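Local coordinates for protein inorganic pyrophosphatase (Anaplasma phagocytophilum, PDB 3LD3) that probably catalyses the magnesium-dependent hydrolysis of inorganic pyrophosphate to two phosphate ions, working as a homohexamer, at residues K51-E56 with W62-L67; F162-K165 with D169-V172; A129-A132 with Y138-N141; D154-F159 with G175-A180. All coordinates share one frame; numbering follows the deposited sequence.

In the fold
Contacts 1 and 2 build the anion pocket together: both reach the same bound phosphate ion, and although their centres lie about 17 Å apart, their side chains touch where the Arg65 guanidinium packs on Tyr163, Lys164 and Lys170. Contact 4 stands one step behind. It sets helix 150-162 against strand 172-179, the two elements whose connecting loop forms contact 2, about 16 Å away between centres, and its Phe159 meets Leu67 of contact 1. Contact 3 lies on the other side of the chain's centre from the phosphate contacts, with nearest atoms about 16 Å from either, yet its strand, 122-131, belongs to the sheet that contact 4 also reaches.

Contact 1. Residues K51-E56 with W62-L67; sequences KYEFDE and WVDRFL. With PO4 (phosphate ion), chain C.
Lys51 and Arg65 pair across a two-stranded antiparallel hairpin, and the backbone sets their spacing. Lys51 N donates to Arg65 O over 2.8 Å, while Lys51 O receives Asp64 N and, weakly, Arg65 N; two residues facing one make this a classic beta bulge. Further along, Glu53 and Trp62 form a hydrogen-bonded pair.

The charged side chains gather on the face that carries Lys51, Glu53 and Arg65. With CG anti to the backbone N (chi1 -168°), Lys51 brings CD obliquely to within 3.1 Å of Arg65 NH1; a bend at chi4 then turns NZ to Glu53 OE1, 2.7 Å away on the anti side of the carboxylate, tilted 26° out of its plane. Asp64 OD2 meets Arg65 NH1 at 2.9 Å, within the guanidinium plane. The two carboxylates stack with planes 9° apart, like charges that the flanking cations probably offset. Arg65 NH1 donates to phosphate O2 at 3.1 Å and NH2 to O3 at 3.3 Å; Lys51 NZ adds a weak bond to O4.

Among carbon contacts, Asp55 CB lies 3.7 Å from Trp62 CD1, the side chains side by side, and on the other face Tyr52 CE1 rests 3.9 Å from Val63 CG2, the Tyr52 hydroxyl bonding to Met102 N of a second subunit.

Lys51 and Arg65 are predicted substrate ligands, so the phosphate, probably from the crystallisation liquor, plausibly marks a substrate phosphoryl position, with Glu53 and Asp64 steering the cations.

Contact 2. Residues F162-K165 with D169-V172; sequences FYKK and DKFV. With PO4 (phosphate ion), chain C.
Lys164 and Val172 touch through CD and CG2, 3.7 Å apart, their side chains crossing at about a right angle. Lys170 joins them from the same segment as Val172: its CD lies 3.9 Å from Lys164 CE, again with the chains crossing roughly perpendicularly, so aliphatic carbons meet while the ammonium groups stay 5.5 Å apart, NZ to NZ. At its far end Lys164 NZ donates to phosphate O1 over 2.7 Å, and Tyr163 OH donates to O3 over 2.6 Å, with O3 near the plane of the ring.

The next shell fixes these groups. A type I turn from Phe162 to Lys165 presents Tyr163 and Lys164 together, and Lys164 CG lies 3.7 Å above one face of the Tyr163 ring, offset toward its rim. Behind them Phe159 stacks on Tyr163. Glu120 forms a salt bridge with Lys164 NZ, whereas Lys170 NZ is taken by Glu167.

Extended beyond CG (chi2 169°), the Lys164 chain carries its ammonium to a point where it bonds both to the phosphate and to Glu120. With Tyr163 a predicted substrate ligand, this sharing is consistent with an anion pocket suited to the phosphates of the substrate or product.

Contact 3. Residues A129-A132 with Y138-N141; sequences AVPA and YYGN
Tyr139 and Val130 meet because of how each is rotated about its first side-chain bond. In Tyr139, CG is anti to the carbonyl carbon (chi1 -59°), which swings the ring out over the strand, and in Val130 CG1 takes the equivalent place (chi1 -62°), leaving CG2 between backbone N and carbonyl carbon. Both CB atoms point at the opposite segment and come within 3.7 Å of each other.

The valine packs against the root of the tyrosine. Its CG1 lies 3.9 Å from Tyr139 CD1, while CG2 turns to the methylene and stops 3.8 Å from Tyr139 CB. Pro131 follows: its CD is 3.6 Å from Tyr139 CD2 and a little farther from CE2. Both residues come obliquely from the same side of the ring plane, valine near CB, CG and CD1, proline near CD2 and CE2, through carbon contacts alone. Tyr138, the preceding residue, covers the opposite face, its CD2 standing 3.6 Å above the centre of the Tyr139 ring in an edge-on approach.

Around this patch, Leu96 and Arg98 also touch Tyr139, Val130 packs on Val112, and Pro131 lies against Phe66 of a neighbouring subunit. The contact is buried and distant from the predicted substrate and magnesium sites. It fastens the loop leading to helix 150-162 back onto the end of strand 122-131, in the mixed beta sheet at the centre of the soluble pyrophosphatase fold.

Contact 4. Residues D154-F159 with G175-A180; sequences DSISHF and GCWQDA
Ile156 presents its branches to the benzo edge of the Trp177 indole, the two side chains crossing at about a right angle. CD1 approaches Trp177 CH2 at 3.9 Å, near the ring plane, while CG2 and CB each lie 4.0 Å from Trp177 CZ2. With CG1 anti to the carbonyl carbon (chi1 -63°) and chi2 extended, the isoleucine reaches along the rim of the indole, so that one six-membered edge receives three aliphatic carbons.

The pyrrole end is turned toward the polar side of the same helix. One water, in the plane of the indole, accepts from Trp177 NE1 at 3.0 Å and donates to Asp154 OD1. In one of two modelled conformers, Ser157 OG stands 3.5 Å from Trp177 NE1 and 2.6 Å from this water, a provisional third link. One indole edge is therefore divided between carbon and solvent-mediated polar contact.

This is helix-on-sheet packing in the pyrophosphatase fold. Helix 150-162 lies beside strand 172-179, which pairs antiparallel with strand 106-119, and Leu115 and Leu128 from the sheet touch both Ile156 and Trp177. Tyr145 meets the indole with ring planes about 15° apart.

Earlier on the strand, the carbonyl of Gly175 accepts from a second water, which also lies 2.9 Å from Ser157 OG in that same conformer and may tie the helix to the strand backbone. Toward the other end, Asp179 occupies the N-cap of helix 180-195, its OD1 receiving Ser182 N.

Contact 1. Residues K51-E56 with W62-L67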
loop_
_atom_site.group_PDB
_atom_site.type_symbol
_atom_site.label_atom_id
_atom_site.label_comp_id
_atom_site.label_asym_id
_atom_site.label_seq_id
_atom_site.Cartn_x
_atom_site.Cartn_y
_atom_site.Cartn_z
ATOM N N LYS A 51 -5.066 -5.326 -15.641
ATOM C CA LYS A 51 -4.174 -5.825 -16.701
ATOM C C LYS A 51 -3.924 -4.702 -17.701
ATOM O O LYS A 51 -4.734 -4.437 -18.605
ATOM C CB LYS A 51 -4.748 -7.040 -17.431
ATOM C CG LYS A 51 -3.637 -7.648 -18.281
ATOM C CD LYS A 51 -4.041 -8.386 -19.452
ATOM C CE LYS A 51 -2.871 -9.238 -19.947
ATOM N NZ LYS A 51 -2.033 -8.580 -20.977
ATOM N N TYR A 52 -2.810 -4.019 -17.537
ATOM C CA TYR A 52 -2.403 -3.011 -18.483
ATOM C C TYR A 52 -1.708 -3.667 -19.676
ATOM O O TYR A 52 -1.156 -4.779 -19.573
ATOM C CB TYR A 52 -1.420 -2.012 -17.848
ATOM C CG TYR A 52 -1.905 -1.322 -16.597
ATOM C CD1 TYR A 52 -2.739 -0.210 -16.682
ATOM C CD2 TYR A 52 -1.496 -1.760 -15.313
ATOM C CE1 TYR A 52 -3.221 0.432 -15.541
ATOM C CE2 TYR A 52 -1.947 -1.111 -14.166
ATOM C CZ TYR A 52 -2.788 -0.005 -14.291
ATOM O OH TYR A 52 -3.253 0.665 -13.189
ATOM N N GLU A 53 -1.742 -2.945 -20.788
ATOM C CA GLU A 53 -1.044 -3.316 -22.005
ATOM C C GLU A 53 -0.619 -2.093 -22.757
ATOM O O GLU A 53 -1.410 -1.188 -22.952
ATOM C CB GLU A 53 -1.967 -4.114 -22.930
ATOM C CG GLU A 53 -2.427 -5.442 -22.329
ATOM C CD GLU A 53 -3.157 -6.371 -23.337
ATOM O OE1 GLU A 53 -3.539 -7.506 -22.928
ATOM O OE2 GLU A 53 -3.350 -5.943 -24.508
ATOM N N PHE A 54 0.610 -2.097 -23.269
ATOM C CA PHE A 54 1.049 -1.024 -24.141
ATOM C C PHE A 54 0.508 -1.168 -25.553
ATOM O O PHE A 54 0.410 -2.281 -26.082
ATOM C CB PHE A 54 2.586 -0.950 -24.195
ATOM C CG PHE A 54 3.156 -0.178 -23.088
ATOM C CD1 PHE A 54 3.094 1.211 -23.113
ATOM C CD2 PHE A 54 3.650 -0.810 -21.962
ATOM C CE1 PHE A 54 3.577 1.968 -22.066
ATOM C CE2 PHE A 54 4.146 -0.066 -20.894
ATOM C CZ PHE A 54 4.107 1.321 -20.946
ATOM N N ASP A 55 0.197 -0.024 -26.149
ATOM C CA ASP A 55 -0.170 0.077 -27.549
ATOM C C ASP A 55 1.074 0.464 -28.356
ATOM O O ASP A 55 1.776 1.427 -28.009
ATOM C CB ASP A 55 -1.236 1.140 -27.702
ATOM C CG ASP A 55 -1.899 1.125 -29.061
ATOM O OD1 ASP A 55 -1.251 1.569 -30.033
ATOM O OD2 ASP A 55 -3.093 0.720 -29.135
ATOM N N GLU A 56 1.350 -0.301 -29.410
ATOM C CA GLU A 56 2.486 -0.042 -30.309
ATOM C C GLU A 56 2.270 1.248 -31.120
ATOM O O GLU A 56 3.212 2.020 -31.336
ATOM C CB GLU A 56 2.690 -1.225 -31.268
ATOM N N TRP A 62 -2.639 1.134 -21.747
ATOM C CA TRP A 62 -4.066 1.011 -21.669
ATOM C C TRP A 62 -4.445 0.003 -20.615
ATOM O O TRP A 62 -3.719 -0.944 -20.375
ATOM C CB TRP A 62 -4.607 0.479 -23.013
ATOM C CG TRP A 62 -4.615 1.496 -24.102
ATOM C CD1 TRP A 62 -3.545 1.910 -24.851
ATOM C CD2 TRP A 62 -5.740 2.204 -24.587
ATOM N NE1 TRP A 62 -3.946 2.856 -25.751
ATOM C CE2 TRP A 62 -5.286 3.058 -25.613
ATOM C CE3 TRP A 62 -7.090 2.213 -24.253
ATOM C CZ2 TRP A 62 -6.144 3.885 -26.323
ATOM C CZ3 TRP A 62 -7.926 3.069 -24.933
ATOM C CH2 TRP A 62 -7.446 3.880 -25.969
ATOM N N VAL A 63 -5.621 0.177 -20.012
ATOM C CA VAL A 63 -6.220 -0.881 -19.271
ATOM C C VAL A 63 -6.891 -1.818 -20.295
ATOM O O VAL A 63 -7.925 -1.458 -20.873
ATOM C CB VAL A 63 -7.283 -0.343 -18.296
ATOM C CG1 VAL A 63 -7.901 -1.496 -17.512
ATOM C CG2 VAL A 63 -6.628 0.699 -17.322
ATOM N N ASP A 64 -6.366 -3.018 -20.442
ATOM C CA ASP A 64 -6.997 -4.008 -21.302
ATOM C C ASP A 64 -8.251 -4.524 -20.617
ATOM O O ASP A 64 -9.333 -4.550 -21.211
ATOM C CB ASP A 64 -6.072 -5.162 -21.609
ATOM C CG ASP A 64 -6.771 -6.242 -22.424
ATOM O OD1 ASP A 64 -7.214 -5.941 -23.552
ATOM O OD2 ASP A 64 -6.932 -7.358 -21.901
ATOM N N ARG A 65 -8.097 -4.945 -19.368
ATOM C CA ARG A 65 -9.228 -5.379 -18.561
ATOM C C ARG A 65 -8.882 -5.421 -17.083
ATOM O O ARG A 65 -7.705 -5.356 -16.708
ATOM C CB ARG A 65 -9.660 -6.789 -19.005
ATOM C CG ARG A 65 -8.729 -7.910 -18.631
ATOM C CD ARG A 65 -9.135 -9.216 -19.334
ATOM N NE ARG A 65 -8.275 -10.365 -19.042
ATOM C CZ ARG A 65 -7.132 -10.664 -19.646
ATOM N NH1 ARG A 65 -6.598 -9.850 -20.541
ATOM N NH2 ARG A 65 -6.473 -11.768 -19.310
ATOM N N PHE A 66 -9.899 -5.552 -16.257
ATOM C CA PHE A 66 -9.722 -6.024 -14.909
ATOM C C PHE A 66 -9.954 -7.543 -14.951
ATOM O O PHE A 66 -10.931 -8.006 -15.571
ATOM C CB PHE A 66 -10.698 -5.326 -13.967
ATOM C CG PHE A 66 -10.525 -3.808 -13.896
ATOM C CD1 PHE A 66 -9.907 -3.205 -12.796
ATOM C CD2 PHE A 66 -10.982 -2.991 -14.913
ATOM C CE1 PHE A 66 -9.751 -1.827 -12.745
ATOM C CE2 PHE A 66 -10.827 -1.622 -14.871
ATOM C CZ PHE A 66 -10.194 -1.037 -13.758
ATOM N N LEU A 67 -9.079 -8.329 -14.357
ATOM C CA LEU A 67 -9.279 -9.786 -14.413
ATOM C C LEU A 67 -10.596 -10.094 -13.708
ATOM O O LEU A 67 -10.867 -9.579 -12.637
ATOM C CB LEU A 67 -8.151 -10.554 -13.717
ATOM C CG LEU A 67 -6.697 -10.368 -14.144
ATOM C CD1 LEU A 67 -5.757 -11.337 -13.406
ATOM C CD2 LEU A 67 -6.622 -10.532 -15.671
HETATM P P PO4 C . -3.494 -12.116 -22.196
HETATM O O1 PO4 C . -3.654 -13.287 -23.133
HETATM O O2 PO4 C . -4.553 -11.060 -22.459
HETATM O O3 PO4 C . -3.647 -12.558 -20.754
HETATM O O4 PO4 C . -2.092 -11.538 -22.398
#

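Contact 2. Residues F162-K165 with D169-V172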
loop_
_atom_site.group_PDB
_atom_site.type_symbol
_atom_site.label_atom_id
_atom_site.label_comp_id
_atom_site.label_asym_id
_atom_site.label_seq_id
_atom_site.Cartn_x
_atom_site.Cartn_y
_atom_site.Cartn_z
ATOM N N PHE A 162 -6.122 -21.072 -14.985
ATOM C CA PHE A 162 -7.421 -20.739 -14.391
ATOM C C PHE A 162 -7.847 -19.278 -14.465
ATOM O O PHE A 162 -9.037 -18.961 -14.293
ATOM C CB PHE A 162 -7.502 -21.271 -12.944
ATOM C CG PHE A 162 -7.349 -22.764 -12.845
ATOM C CD1 PHE A 162 -8.259 -23.613 -13.479
ATOM C CD2 PHE A 162 -6.294 -23.339 -12.148
ATOM C CE1 PHE A 162 -8.091 -24.982 -13.420
ATOM C CE2 PHE A 162 -6.125 -24.716 -12.080
ATOM C CZ PHE A 162 -7.021 -25.539 -12.720
ATOM N N TYR A 163 -6.912 -18.368 -14.732
ATOM C CA TYR A 163 -7.255 -16.946 -14.689
ATOM C C TYR A 163 -8.240 -16.467 -15.729
ATOM O O TYR A 163 -8.879 -15.431 -15.534
ATOM C CB TYR A 163 -6.020 -16.040 -14.696
ATOM C CG TYR A 163 -5.356 -15.733 -16.010
ATOM C CD1 TYR A 163 -5.069 -14.424 -16.367
ATOM C CD2 TYR A 163 -4.999 -16.739 -16.896
ATOM C CE1 TYR A 163 -4.378 -14.135 -17.559
ATOM C CE2 TYR A 163 -4.339 -16.455 -18.085
ATOM C CZ TYR A 163 -4.025 -15.147 -18.394
ATOM O OH TYR A 163 -3.322 -14.878 -19.561
ATOM N N LYS A 164 -8.359 -17.226 -16.827
ATOM C CA LYS A 164 -9.279 -16.907 -17.907
ATOM C C LYS A 164 -10.556 -17.766 -17.892
ATOM O O LYS A 164 -11.370 -17.653 -18.808
ATOM C CB LYS A 164 -8.591 -17.090 -19.268
ATOM C CG LYS A 164 -7.697 -15.925 -19.669
ATOM C CD LYS A 164 -6.833 -16.291 -20.894
ATOM C CE LYS A 164 -6.203 -15.064 -21.507
ATOM N NZ LYS A 164 -5.279 -15.397 -22.628
ATOM N N LYS A 165 -10.771 -18.555 -16.839
ATOM C CA LYS A 165 -11.904 -19.480 -16.812
ATOM C C LYS A 165 -13.257 -18.797 -16.902
ATOM O O LYS A 165 -14.235 -19.430 -17.316
ATOM C CB LYS A 165 -11.864 -20.351 -15.555
ATOM C CG LYS A 165 -10.925 -21.512 -15.644
ATOM C CD LYS A 165 -11.482 -22.658 -16.493
ATOM C CE LYS A 165 -10.397 -23.643 -16.795
ATOM N NZ LYS A 165 -10.873 -24.829 -17.580
ATOM N N ASP A 169 -14.853 -17.249 -24.175
ATOM C CA ASP A 169 -14.241 -17.426 -25.508
ATOM C C ASP A 169 -12.725 -17.515 -25.469
ATOM O O ASP A 169 -12.072 -17.608 -26.515
ATOM C CB ASP A 169 -14.671 -16.293 -26.427
ATOM C CG ASP A 169 -16.099 -16.460 -26.926
ATOM O OD1 ASP A 169 -16.840 -17.342 -26.432
ATOM O OD2 ASP A 169 -16.475 -15.700 -27.832
ATOM N N LYS A 170 -12.169 -17.465 -24.262
ATOM C CA LYS A 170 -10.762 -17.696 -24.035
ATOM C C LYS A 170 -10.577 -19.096 -23.460
ATOM O O LYS A 170 -11.509 -19.698 -22.936
ATOM C CB LYS A 170 -10.213 -16.640 -23.098
ATOM C CG LYS A 170 -10.374 -15.222 -23.647
ATOM C CD LYS A 170 -9.803 -14.200 -22.708
ATOM C CE LYS A 170 -10.242 -12.801 -23.073
ATOM N NZ LYS A 170 -9.425 -11.767 -22.351
ATOM N N PHE A 171 -9.373 -19.630 -23.594
ATOM C CA PHE A 171 -9.023 -20.905 -22.992
ATOM C C PHE A 171 -7.517 -20.985 -22.992
ATOM O O PHE A 171 -6.866 -20.363 -23.836
ATOM C CB PHE A 171 -9.603 -22.091 -23.780
ATOM C CG PHE A 171 -9.049 -22.222 -25.158
ATOM C CD1 PHE A 171 -7.893 -22.967 -25.385
ATOM C CD2 PHE A 171 -9.656 -21.573 -26.225
ATOM C CE1 PHE A 171 -7.352 -23.076 -26.652
ATOM C CE2 PHE A 171 -9.127 -21.672 -27.502
ATOM C CZ PHE A 171 -7.972 -22.429 -27.717
ATOM N N VAL A 172 -6.989 -21.734 -22.035
ATOM C CA VAL A 172 -5.568 -21.989 -21.938
ATOM C C VAL A 172 -5.314 -23.461 -21.633
ATOM O O VAL A 172 -5.882 -24.036 -20.705
ATOM C CB VAL A 172 -4.924 -21.142 -20.856
ATOM C CG1 VAL A 172 -3.398 -21.325 -20.887
ATOM C CG2 VAL A 172 -5.304 -19.657 -21.039
HETATM P P PO4 C . -3.494 -12.116 -22.196
HETATM O O1 PO4 C . -3.654 -13.287 -23.133
HETATM O O2 PO4 C . -4.553 -11.060 -22.459
HETATM O O3 PO4 C . -3.647 -12.558 -20.754
HETATM O O4 PO4 C . -2.092 -11.538 -22.398
HETATM O O HOH W 1 -11.990 -19.587 -20.439
#

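Contact 3. Residues A129-A132 with Y138-N141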
loop_
_atom_site.group_PDB
_atom_site.type_symbol
_atom_site.label_atom_id
_atom_site.label_comp_id
_atom_site.label_asym_id
_atom_site.label_seq_id
_atom_site.Cartn_x
_atom_site.Cartn_y
_atom_site.Cartn_z
ATOM N N ALA A 129 11.941 -15.137 -16.130
ATOM C CA ALA A 129 13.246 -14.480 -16.013
ATOM C C ALA A 129 13.475 -13.924 -14.598
ATOM O O ALA A 129 12.527 -13.731 -13.814
ATOM C CB ALA A 129 13.387 -13.353 -17.068
ATOM N N VAL A 130 14.739 -13.655 -14.292
ATOM C CA VAL A 130 15.131 -12.976 -13.067
ATOM C C VAL A 130 15.941 -11.755 -13.478
ATOM O O VAL A 130 16.418 -11.686 -14.618
ATOM C CB VAL A 130 15.914 -13.880 -12.105
ATOM C CG1 VAL A 130 15.050 -15.112 -11.624
ATOM C CG2 VAL A 130 17.223 -14.393 -12.722
ATOM N N PRO A 131 16.099 -10.769 -12.584
ATOM C CA PRO A 131 16.911 -9.607 -12.971
ATOM C C PRO A 131 18.339 -10.009 -13.332
ATOM O O PRO A 131 18.874 -10.967 -12.767
ATOM C CB PRO A 131 16.903 -8.757 -11.707
ATOM C CG PRO A 131 15.666 -9.157 -10.989
ATOM C CD PRO A 131 15.560 -10.615 -11.226
ATOM N N ALA A 132 18.922 -9.303 -14.288
ATOM C CA ALA A 132 20.352 -9.405 -14.560
ATOM C C ALA A 132 21.134 -9.153 -13.273
ATOM O O ALA A 132 20.723 -8.395 -12.409
ATOM C CB ALA A 132 20.760 -8.412 -15.638
ATOM N N TYR A 138 20.774 -11.056 -5.942
ATOM C CA TYR A 138 19.974 -12.040 -5.201
ATOM C C TYR A 138 19.715 -13.351 -5.948
ATOM O O TYR A 138 19.768 -14.437 -5.341
ATOM C CB TYR A 138 18.628 -11.428 -4.813
ATOM C CG TYR A 138 17.811 -12.249 -3.848
ATOM C CD1 TYR A 138 18.025 -12.149 -2.480
ATOM C CD2 TYR A 138 16.787 -13.089 -4.296
ATOM C CE1 TYR A 138 17.253 -12.896 -1.561
ATOM C CE2 TYR A 138 16.033 -13.848 -3.388
ATOM C CZ TYR A 138 16.261 -13.725 -2.026
ATOM O OH TYR A 138 15.521 -14.449 -1.092
ATOM N N TYR A 139 19.438 -13.263 -7.252
ATOM C CA TYR A 139 19.056 -14.438 -8.047
ATOM C C TYR A 139 20.227 -15.026 -8.807
ATOM O O TYR A 139 20.026 -15.763 -9.761
ATOM C CB TYR A 139 17.947 -14.073 -9.028
ATOM C CG TYR A 139 16.697 -13.538 -8.338
ATOM C CD1 TYR A 139 15.713 -14.404 -7.871
ATOM C CD2 TYR A 139 16.513 -12.190 -8.135
ATOM C CE1 TYR A 139 14.587 -13.918 -7.237
ATOM C CE2 TYR A 139 15.376 -11.697 -7.493
ATOM C CZ TYR A 139 14.427 -12.565 -7.057
ATOM O OH TYR A 139 13.290 -12.102 -6.412
ATOM N N GLY A 140 21.436 -14.720 -8.369
ATOM C CA GLY A 140 22.649 -15.205 -9.041
ATOM C C GLY A 140 22.778 -16.691 -9.245
ATOM O O GLY A 140 23.387 -17.126 -10.219
ATOM N N ASN A 141 22.254 -17.464 -8.306
ATOM C CA ASN A 141 22.320 -18.921 -8.393
ATOM C C ASN A 141 21.055 -19.518 -8.981
ATOM O O ASN A 141 20.903 -20.743 -8.975
ATOM C CB ASN A 141 22.655 -19.543 -7.020
ATOM C CG ASN A 141 24.095 -19.290 -6.589
ATOM O OD1 ASN A 141 24.993 -19.213 -7.425
ATOM N ND2 ASN A 141 24.331 -19.231 -5.279
#

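Contact 4. Residues D154-F159 with G175-A180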
loop_
_atom_site.group_PDB
_atom_site.type_symbol
_atom_site.label_atom_id
_atom_site.label_comp_id
_atom_site.label_asym_id
_atom_site.label_seq_id
_atom_site.Cartn_x
_atom_site.Cartn_y
_atom_site.Cartn_z
ATOM N N ASP A 154 4.516 -24.209 -9.898
ATOM C CA ASP A 154 3.150 -24.696 -9.992
ATOM C C ASP A 154 2.113 -23.562 -9.857
ATOM O O ASP A 154 1.077 -23.622 -10.499
ATOM C CB ASP A 154 2.903 -25.783 -8.938
ATOM C CG ASP A 154 3.623 -27.097 -9.255
ATOM O OD1 ASP A 154 4.165 -27.290 -10.381
ATOM O OD2 ASP A 154 3.666 -27.952 -8.349
ATOM N N SER A 155 2.376 -22.548 -9.022
ATOM C CA SER A 155 1.484 -21.373 -8.943
ATOM C C SER A 155 1.400 -20.654 -10.290
ATOM O O SER A 155 0.330 -20.164 -10.681
ATOM C CB SER A 155 1.899 -20.381 -7.822
ATOM O OG SER A 155 2.935 -19.485 -8.225
ATOM N N ILE A 156 2.517 -20.586 -11.018
ATOM C CA ILE A 156 2.489 -19.958 -12.336
ATOM C C ILE A 156 1.644 -20.770 -13.307
ATOM O O ILE A 156 0.799 -20.203 -14.004
ATOM C CB ILE A 156 3.906 -19.732 -12.900
ATOM C CG1 ILE A 156 4.666 -18.759 -12.001
ATOM C CG2 ILE A 156 3.842 -19.237 -14.325
ATOM C CD1 ILE A 156 6.178 -18.639 -12.404
ATOM N N SER A 157 1.870 -22.094 -13.363
ATOM C CA SER A 157 1.067 -22.979 -14.213
ATOM C C SER A 157 -0.421 -22.853 -13.857
ATOM O O SER A 157 -1.282 -22.765 -14.733
ATOM C CB SER A 157 1.499 -24.443 -14.071
ATOM O OG SER A 157 2.853 -24.667 -14.438
ATOM N N HIS A 158 -0.708 -22.860 -12.557
ATOM C CA HIS A 158 -2.071 -22.732 -12.051
ATOM C C HIS A 158 -2.709 -21.391 -12.496
ATOM O O HIS A 158 -3.876 -21.337 -12.959
ATOM C CB HIS A 158 -2.037 -22.912 -10.525
ATOM C CG HIS A 158 -3.352 -22.755 -9.852
ATOM N ND1 HIS A 158 -3.922 -21.521 -9.629
ATOM C CD2 HIS A 158 -4.221 -23.672 -9.355
ATOM C CE1 HIS A 158 -5.076 -21.679 -9.009
ATOM N NE2 HIS A 158 -5.298 -22.982 -8.862
ATOM N N PHE A 159 -1.951 -20.304 -12.365
ATOM C CA PHE A 159 -2.431 -18.995 -12.779
ATOM C C PHE A 159 -2.913 -19.002 -14.241
ATOM O O PHE A 159 -3.998 -18.545 -14.546
ATOM C CB PHE A 159 -1.359 -17.914 -12.537
ATOM C CG PHE A 159 -1.763 -16.535 -12.998
ATOM C CD1 PHE A 159 -2.530 -15.708 -12.180
ATOM C CD2 PHE A 159 -1.429 -16.084 -14.270
ATOM C CE1 PHE A 159 -2.953 -14.433 -12.620
ATOM C CE2 PHE A 159 -1.844 -14.820 -14.713
ATOM C CZ PHE A 159 -2.591 -13.993 -13.887
ATOM N N GLY A 175 1.163 -26.484 -20.902
ATOM C CA GLY A 175 2.091 -27.591 -21.117
ATOM C C GLY A 175 3.168 -27.687 -20.052
ATOM O O GLY A 175 2.912 -27.482 -18.868
ATOM N N CYS A 176 4.390 -27.984 -20.469
ATOM C CA CYS A 176 5.468 -28.202 -19.526
ATOM C C CYS A 176 6.438 -27.031 -19.522
ATOM O O CYS A 176 6.452 -26.237 -20.446
ATOM C CB CYS A 176 6.211 -29.472 -19.881
ATOM S SG CYS A 176 5.141 -30.899 -19.718
ATOM N N TRP A 177 7.236 -26.971 -18.465
ATOM C CA TRP A 177 8.367 -26.055 -18.388
ATOM C C TRP A 177 9.503 -26.578 -19.265
ATOM O O TRP A 177 9.733 -27.811 -19.344
ATOM C CB TRP A 177 8.853 -25.966 -16.944
ATOM C CG TRP A 177 7.943 -25.168 -16.061
ATOM C CD1 TRP A 177 6.997 -25.637 -15.199
ATOM C CD2 TRP A 177 7.940 -23.747 -15.932
ATOM N NE1 TRP A 177 6.378 -24.592 -14.560
ATOM C CE2 TRP A 177 6.936 -23.415 -14.984
ATOM C CE3 TRP A 177 8.675 -22.723 -16.524
ATOM C CZ2 TRP A 177 6.649 -22.109 -14.635
ATOM C CZ3 TRP A 177 8.387 -21.410 -16.171
ATOM C CH2 TRP A 177 7.393 -21.124 -15.216
ATOM N N GLN A 178 10.195 -25.665 -19.934
ATOM C CA GLN A 178 11.475 -25.965 -20.599
ATOM C C GLN A 178 12.542 -25.048 -20.048
ATOM O O GLN A 178 12.226 -24.009 -19.438
ATOM C CB GLN A 178 11.334 -25.804 -22.096
ATOM C CG GLN A 178 10.188 -26.655 -22.644
ATOM C CD GLN A 178 10.094 -26.633 -24.150
ATOM O OE1 GLN A 178 10.595 -25.722 -24.813
ATOM N NE2 GLN A 178 9.428 -27.642 -24.703
ATOM N N ASP A 179 13.793 -25.445 -20.256
ATOM C CA ASP A 179 14.932 -24.885 -19.528
ATOM C C ASP A 179 15.364 -23.531 -20.106
ATOM O O ASP A 179 14.799 -23.038 -21.093
ATOM C CB ASP A 179 16.103 -25.886 -19.453
ATOM C CG ASP A 179 16.655 -26.273 -20.815
ATOM O OD1 ASP A 179 16.357 -25.609 -21.840
ATOM O OD2 ASP A 179 17.453 -27.254 -20.861
ATOM N N ALA A 180 16.351 -22.919 -19.473
ATOM C CA ALA A 180 16.836 -21.606 -19.916
ATOM C C ALA A 180 17.304 -21.603 -21.383
ATOM O O ALA A 180 17.021 -20.670 -22.142
ATOM C CB ALA A 180 17.936 -21.107 -18.995
HETATM O O HOH W 2 4.403 -26.192 -12.995
HETATM O O HOH W 3 2.716 -27.020 -16.151
#